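PDB 6MLY: bifunctional GH43-CE protein from Bacteroides eggerthii, which probably hydrolyses xylan-derived substrates, joining a glycoside hydrolase family 43 domain to a carbohydrate esterase domain in one chain. Local coordinates for residues V738-N741 / C742-I745; I679-T682 / R683-N686; T689-G692 / A693-E697. All coordinates share one frame; numbering follows the deposited sequence.

How the contacts relate
All three contacts lie in the esterase part of the chain. Contacts 2 and 3 belong to the long connection between strands 671-675 and 727-733. Contact 1 follows the latter strand and opens helix 741-752. The centres of contacts 1 and 2 are about 9 Å apart. Gln743 joins them, as its OE1 accepts probable hydrogen bonds from the backbone N atoms of Ile679 and Asp680. The Cys687-Cys742 disulfide ties the same regions together. Contacts 2 and 3 are also about 9 Å apart between centres, and Met684 packs on Lys691 and Glu697. Contacts 1 and 3 do not touch. Val739 of contact 1 touches a putative Ser628-His768-Asp736 catalytic triad.

Contact 1 of 3, residues V738-N741 / C742-I745; sequences VVPN and CQSI
Pro740 and Cys742 pack against each other where the loop turns into a helix. The sulfur SG of Cys742 lies 3.8 Å from CB of Pro740 and 3.9 Å from its CG. SG sits between the backbone N and the carbonyl carbon of its own residue (chi1 57°), which turns it back toward the proline ring. From there it forms a disulfide with Cys687. Pro740 and Cys742 are themselves partly exposed. The close-packed side is that of Val739 and Gln743, both buried. Their side chains meet at about a right angle, with CG1 of Val739 4.1 Å from CG of Gln743. The backbone N of Gln743 donates to O of Pro740 at 3.2 Å and closes the turn into the helix. OE1 of Gln743 accepts from the backbone N atoms of Asp680 and Ile679. Asn741 and Ile745, partly exposed, form the looser side, where the bond from Ile745 N to Asn741 O is weak at 3.5 Å. CD1 of Ile745 stays 3.9 Å from the same carbonyl oxygen. The segment leads from strand 727-733 into helix 741-752. Ser744 bonds to His732 of that strand, and Ser744 and Ile745 rest on Phe760 of strand 757-763.

Contact 2 of 3, residues I679-T682 / R683-N686; sequences IDMT and RMEN
OD2 of Asp680 is gripped by two nitrogens of the Arg683 guanidinium. NE makes the firmer bond, at 2.7 Å from OD2 with an N-H...O angle of 152°. It meets the oxygen nearly along its C-O direction. NH2 of Arg683 adds a weak bond to OD2 at 3.3 Å. The two flat groups are turned 65° apart, so this salt bridge is not a coplanar, two-oxygen pairing. Arg683 bends at chi3 (-81°), which brings its end back over the turn. The other carboxylate oxygen, OD1 of Asp680, accepts a 2.6 Å bond from OG1 of Thr682 on its syn side. The backbone closes the same turn: Arg683 N donates to Asp680 O at 3.2 Å, the i to i+3 bond of a beta turn. Away from the Asp680-Arg683 salt bridge, Met681 and Met684 run side by side in the same direction, their SD atoms 3.8 Å apart. Met684 also packs on Pro740 and Gln743. Beyond the turn, Met684 and Glu685 face Thr689 in a classic beta bulge. Phe746 makes a cation-pi contact with Arg683. Both oxygens of the buried Asp680 thus have donors, which would favour its charged form and fix the rotation of the carboxylate.

Contact 3 of 3, residues T689-G692 / A693-E697; sequences TTKG and ANSPE
The carboxylate of Glu697 meets the alkyl end of Lys691. CE of Lys691 lies in front of the two oxygens and to one side of the carboxylate plane, 3.2 Å from OE2 and 3.6 Å from OE1 of Glu697. Near OE2 the carboxylate also meets the side chain of Met684, from the neighbouring turn. The second flat group is the peptide carbonyl of Gly692. OG of Ser695 donates to O of Gly692 at 3.2 Å, tilted 29° from the carbonyl plane.

The Lys691 and Glu697 chains cross at about a right angle. Lys691 bends at chi3 (-94°), and this carries CE to the carboxylate. NZ of Lys691 stays 4.0 Å from OE1 of Glu697. That is beyond a salt bridge, though the opposite charges would still attract. CB of Lys691 packs against Ser695, 3.5 Å from its OG. The hydroxyl thus touches the lysine stem as well as the glycine carbonyl, the two lying roughly at right angles about OG. Gly692, Ala693 and Asn694 form the exposed outer bend of the loop, while Glu697 is buried beneath it.

Ser695 is the N-cap residue of helix 696-701, but its hydroxyl bonds back to the loop and makes no capping bond. Pro696 and Glu697 follow as the first helical residues. A proline and an acidic residue are both common in this first turn, where a negative charge suits the helix dipole. The segment belongs to the connection between parallel strands 671-675 and 727-733, a place where alpha/beta-hydrolase folds often carry insertions.

Contact 1 of 3, residues V738-N741 / C742-I745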
loop_
_atom_site.group_PDB
_atom_site.type_symbol
_atom_site.label_atom_id
_atom_site.label_comp_id
_atom_site.label_asym_id
_atom_site.label_seq_id
_atom_site.Cartn_x
_atom_site.Cartn_y
_atom_site.Cartn_z
ATOM N N VAL A 738 -0.563 27.420 -26.285
ATOM C CA VAL A 738 0.836 27.078 -25.955
ATOM C C VAL A 738 1.452 26.280 -27.112
ATOM O O VAL A 738 2.598 26.536 -27.483
ATOM C CB VAL A 738 0.984 26.351 -24.598
ATOM C CG1 VAL A 738 0.484 27.208 -23.444
ATOM C CG2 VAL A 738 0.314 24.989 -24.570
ATOM N N VAL A 739 0.697 25.320 -27.663
ATOM C CA VAL A 739 1.071 24.631 -28.906
ATOM C C VAL A 739 0.046 25.004 -29.977
ATOM O O VAL A 739 -1.104 24.576 -29.909
ATOM C CB VAL A 739 1.178 23.105 -28.717
ATOM C CG1 VAL A 739 1.614 22.398 -29.997
ATOM C CG2 VAL A 739 2.115 22.744 -27.571
ATOM N N PRO A 740 0.409 25.839 -30.976
ATOM C CA PRO A 740 -0.520 26.200 -32.046
ATOM C C PRO A 740 -1.025 25.036 -32.917
ATOM O O PRO A 740 -0.293 24.083 -33.177
ATOM C CB PRO A 740 0.279 27.179 -32.922
ATOM C CG PRO A 740 1.728 26.928 -32.561
ATOM C CD PRO A 740 1.698 26.532 -31.102
ATOM N N ASN A 741 -2.304 25.150 -33.301
ATOM C CA ASN A 741 -2.987 24.505 -34.447
ATOM C C ASN A 741 -2.001 23.920 -35.471
ATOM O O ASN A 741 -2.047 22.720 -35.762
ATOM C CB ASN A 741 -3.885 25.528 -35.157
ATOM C CG ASN A 741 -5.134 24.932 -35.771
ATOM O OD1 ASN A 741 -5.922 24.273 -35.095
ATOM N ND2 ASN A 741 -5.341 25.189 -37.049
ATOM N N CYS A 742 -1.140 24.790 -36.023
ATOM C CA CYS A 742 -0.328 24.513 -37.223
ATOM C C CYS A 742 0.539 23.257 -37.040
ATOM O O CYS A 742 0.713 22.491 -37.983
ATOM C CB CYS A 742 0.508 25.725 -37.648
ATOM S SG CYS A 742 1.653 26.407 -36.412
ATOM N N GLN A 743 1.056 23.039 -35.828
ATOM C CA GLN A 743 1.959 21.910 -35.524
ATOM C C GLN A 743 1.312 20.570 -35.901
ATOM O O GLN A 743 1.912 19.762 -36.615
ATOM C CB GLN A 743 2.337 21.931 -34.043
ATOM C CG GLN A 743 3.292 23.057 -33.693
ATOM C CD GLN A 743 4.647 22.857 -34.322
ATOM O OE1 GLN A 743 5.141 21.735 -34.436
ATOM N NE2 GLN A 743 5.259 23.954 -34.738
ATOM N N SER A 744 0.092 20.342 -35.404
ATOM C CA SER A 744 -0.664 19.132 -35.711
ATOM C C SER A 744 -0.890 19.001 -37.226
ATOM O O SER A 744 -0.744 17.902 -37.766
ATOM C CB SER A 744 -1.966 19.084 -34.945
ATOM O OG SER A 744 -1.791 18.432 -33.694
ATOM N N ILE A 745 -1.210 20.117 -37.901
ATOM C CA ILE A 745 -1.567 20.114 -39.341
ATOM C C ILE A 745 -0.326 19.812 -40.196
ATOM O O ILE A 745 -0.401 18.997 -41.114
ATOM C CB ILE A 745 -2.266 21.425 -39.759
ATOM C CG1 ILE A 745 -3.548 21.655 -38.953
ATOM C CG2 ILE A 745 -2.541 21.424 -41.255
ATOM C CD1 ILE A 745 -4.122 23.045 -39.069
#

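Contact 2 of 3, residues I679-T682 / R683-N686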
loop_
_atom_site.group_PDB
_atom_site.type_symbol
_atom_site.label_atom_id
_atom_site.label_comp_id
_atom_site.label_asym_id
_atom_site.label_seq_id
_atom_site.Cartn_x
_atom_site.Cartn_y
_atom_site.Cartn_z
ATOM N N ILE A 679 5.810 19.328 -32.797
ATOM C CA ILE A 679 6.423 18.443 -33.793
ATOM C C ILE A 679 7.698 19.093 -34.350
ATOM O O ILE A 679 8.793 18.533 -34.229
ATOM C CB ILE A 679 5.398 18.070 -34.887
ATOM C CG1 ILE A 679 4.570 16.841 -34.494
ATOM C CG2 ILE A 679 6.065 17.863 -36.240
ATOM C CD1 ILE A 679 3.329 17.143 -33.682
ATOM N N ASP A 680 7.546 20.269 -34.967
ATOM C CA ASP A 680 8.645 20.933 -35.657
ATOM C C ASP A 680 8.978 22.231 -34.918
ATOM O O ASP A 680 8.280 23.231 -35.074
ATOM C CB ASP A 680 8.291 21.188 -37.124
ATOM C CG ASP A 680 9.436 21.740 -37.953
ATOM O OD1 ASP A 680 10.606 21.530 -37.569
ATOM O OD2 ASP A 680 9.146 22.371 -38.978
ATOM N N MET A 681 10.062 22.205 -34.134
ATOM C CA MET A 681 10.422 23.339 -33.290
ATOM C C MET A 681 11.140 24.407 -34.129
ATOM O O MET A 681 11.388 25.508 -33.638
ATOM C CB MET A 681 11.313 22.921 -32.114
ATOM C CG MET A 681 10.847 21.666 -31.381
ATOM S SD MET A 681 9.061 21.580 -31.084
ATOM C CE MET A 681 8.883 19.808 -30.873
ATOM N N THR A 682 11.448 24.086 -35.394
ATOM C CA THR A 682 12.004 25.059 -36.344
ATOM C C THR A 682 10.912 26.048 -36.775
ATOM O O THR A 682 11.220 27.114 -37.305
ATOM C CB THR A 682 12.634 24.376 -37.566
ATOM O OG1 THR A 682 11.592 23.850 -38.385
ATOM C CG2 THR A 682 13.592 23.261 -37.207
ATOM N N ARG A 683 9.644 25.682 -36.548
ATOM C CA ARG A 683 8.494 26.518 -36.873
ATOM C C ARG A 683 7.505 26.530 -35.701
ATOM O O ARG A 683 6.289 26.522 -35.907
ATOM C CB ARG A 683 7.836 25.999 -38.155
ATOM C CG ARG A 683 8.791 25.907 -39.337
ATOM C CD ARG A 683 8.108 25.485 -40.616
ATOM N NE ARG A 683 7.907 24.047 -40.682
ATOM C CZ ARG A 683 6.871 23.457 -41.267
ATOM N NH1 ARG A 683 5.864 24.175 -41.733
ATOM N NH2 ARG A 683 6.841 22.144 -41.377
ATOM N N MET A 684 8.042 26.564 -34.475
ATOM C CA MET A 684 7.241 26.538 -33.252
ATOM C C MET A 684 6.741 27.949 -32.923
ATOM O O MET A 684 5.693 28.094 -32.298
ATOM C CB MET A 684 8.051 26.006 -32.068
ATOM C CG MET A 684 7.187 25.528 -30.912
ATOM S SD MET A 684 6.186 24.074 -31.318
ATOM C CE MET A 684 4.646 24.525 -30.526
ATOM N N GLU A 685 7.508 28.966 -33.336
ATOM C CA GLU A 685 7.211 30.373 -33.056
ATOM C C GLU A 685 6.509 30.984 -34.273
ATOM O O GLU A 685 7.085 31.025 -35.364
ATOM C CB GLU A 685 8.505 31.130 -32.733
ATOM C CG GLU A 685 8.346 32.229 -31.691
ATOM C CD GLU A 685 7.636 33.486 -32.170
ATOM O OE1 GLU A 685 8.187 34.188 -33.046
ATOM O OE2 GLU A 685 6.532 33.764 -31.663
ATOM N N ASN A 686 5.267 31.445 -34.079
ATOM C CA ASN A 686 4.496 32.150 -35.120
ATOM C C ASN A 686 4.425 31.283 -36.391
ATOM O O ASN A 686 4.407 31.793 -37.506
ATOM C CB ASN A 686 5.078 33.547 -35.382
ATOM C CG ASN A 686 4.154 34.674 -34.960
ATOM O OD1 ASN A 686 3.723 35.479 -35.789
ATOM N ND2 ASN A 686 3.844 34.744 -33.675
#

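Contact 3 of 3, residues T689-G692 / A693-E697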
loop_
_atom_site.group_PDB
_atom_site.type_symbol
_atom_site.label_atom_id
_atom_site.label_comp_id
_atom_site.label_asym_id
_atom_site.label_seq_id
_atom_site.Cartn_x
_atom_site.Cartn_y
_atom_site.Cartn_z
ATOM N N THR A 689 9.542 30.393 -36.970
ATOM C CA THR A 689 10.938 30.360 -36.507
ATOM C C THR A 689 11.031 29.603 -35.182
ATOM O O THR A 689 10.058 29.008 -34.716
ATOM C CB THR A 689 11.518 31.773 -36.334
ATOM O OG1 THR A 689 10.694 32.700 -37.039
ATOM C CG2 THR A 689 12.943 31.905 -36.831
ATOM N N THR A 690 12.234 29.644 -34.603
ATOM C CA THR A 690 12.572 29.074 -33.325
ATOM C C THR A 690 12.168 30.036 -32.205
ATOM O O THR A 690 11.703 31.148 -32.470
ATOM C CB THR A 690 14.079 28.798 -33.283
ATOM O OG1 THR A 690 14.745 30.016 -33.622
ATOM C CG2 THR A 690 14.494 27.690 -34.225
ATOM N N LYS A 691 12.379 29.596 -30.958
ATOM C CA LYS A 691 12.170 30.413 -29.768
ATOM C C LYS A 691 13.502 30.564 -29.018
ATOM O O LYS A 691 14.533 30.050 -29.475
ATOM C CB LYS A 691 11.060 29.782 -28.925
ATOM C CG LYS A 691 9.782 29.511 -29.700
ATOM C CD LYS A 691 8.552 29.392 -28.838
ATOM C CE LYS A 691 8.238 27.963 -28.465
ATOM N NZ LYS A 691 7.096 27.886 -27.524
ATOM N N GLY A 692 13.463 31.287 -27.888
ATOM C CA GLY A 692 14.645 31.681 -27.119
ATOM C C GLY A 692 15.308 30.489 -26.462
ATOM O O GLY A 692 14.878 29.355 -26.667
ATOM N N ALA A 693 16.348 30.760 -25.664
ATOM C CA ALA A 693 17.074 29.727 -24.928
ATOM C C ALA A 693 16.303 29.343 -23.661
ATOM O O ALA A 693 16.773 28.510 -22.887
ATOM C CB ALA A 693 18.465 30.209 -24.594
ATOM N N ASN A 694 15.134 29.964 -23.452
ATOM C CA ASN A 694 14.320 29.755 -22.253
ATOM C C ASN A 694 13.156 28.797 -22.539
ATOM O O ASN A 694 12.598 28.227 -21.601
ATOM C CB ASN A 694 13.802 31.082 -21.689
ATOM C CG ASN A 694 14.827 31.819 -20.851
ATOM O OD1 ASN A 694 14.469 32.701 -20.074
ATOM N ND2 ASN A 694 16.095 31.467 -20.994
ATOM N N SER A 695 12.791 28.621 -23.817
ATOM C CA SER A 695 11.630 27.804 -24.188
ATOM C C SER A 695 11.898 26.333 -23.866
ATOM O O SER A 695 13.049 25.907 -23.826
ATOM C CB SER A 695 11.252 28.008 -25.638
ATOM O OG SER A 695 12.275 27.551 -26.511
ATOM N N PRO A 696 10.848 25.515 -23.615
ATOM C CA PRO A 696 11.019 24.112 -23.229
ATOM C C PRO A 696 11.868 23.235 -24.165
ATOM O O PRO A 696 12.472 22.260 -23.703
ATOM C CB PRO A 696 9.585 23.566 -23.236
ATOM C CG PRO A 696 8.728 24.774 -22.955
ATOM C CD PRO A 696 9.431 25.908 -23.667
ATOM N N GLU A 697 11.883 23.568 -25.459
ATOM C CA GLU A 697 12.642 22.813 -26.464
ATOM C C GLU A 697 14.143 23.105 -26.322
ATOM O O GLU A 697 14.965 22.213 -26.540
ATOM C CB GLU A 697 12.142 23.093 -27.889
ATOM C CG GLU A 697 11.965 24.561 -28.239
ATOM C CD GLU A 697 10.518 25.029 -28.279
ATOM O OE1 GLU A 697 9.832 24.919 -27.235
ATOM O OE2 GLU A 697 10.073 25.489 -29.368
#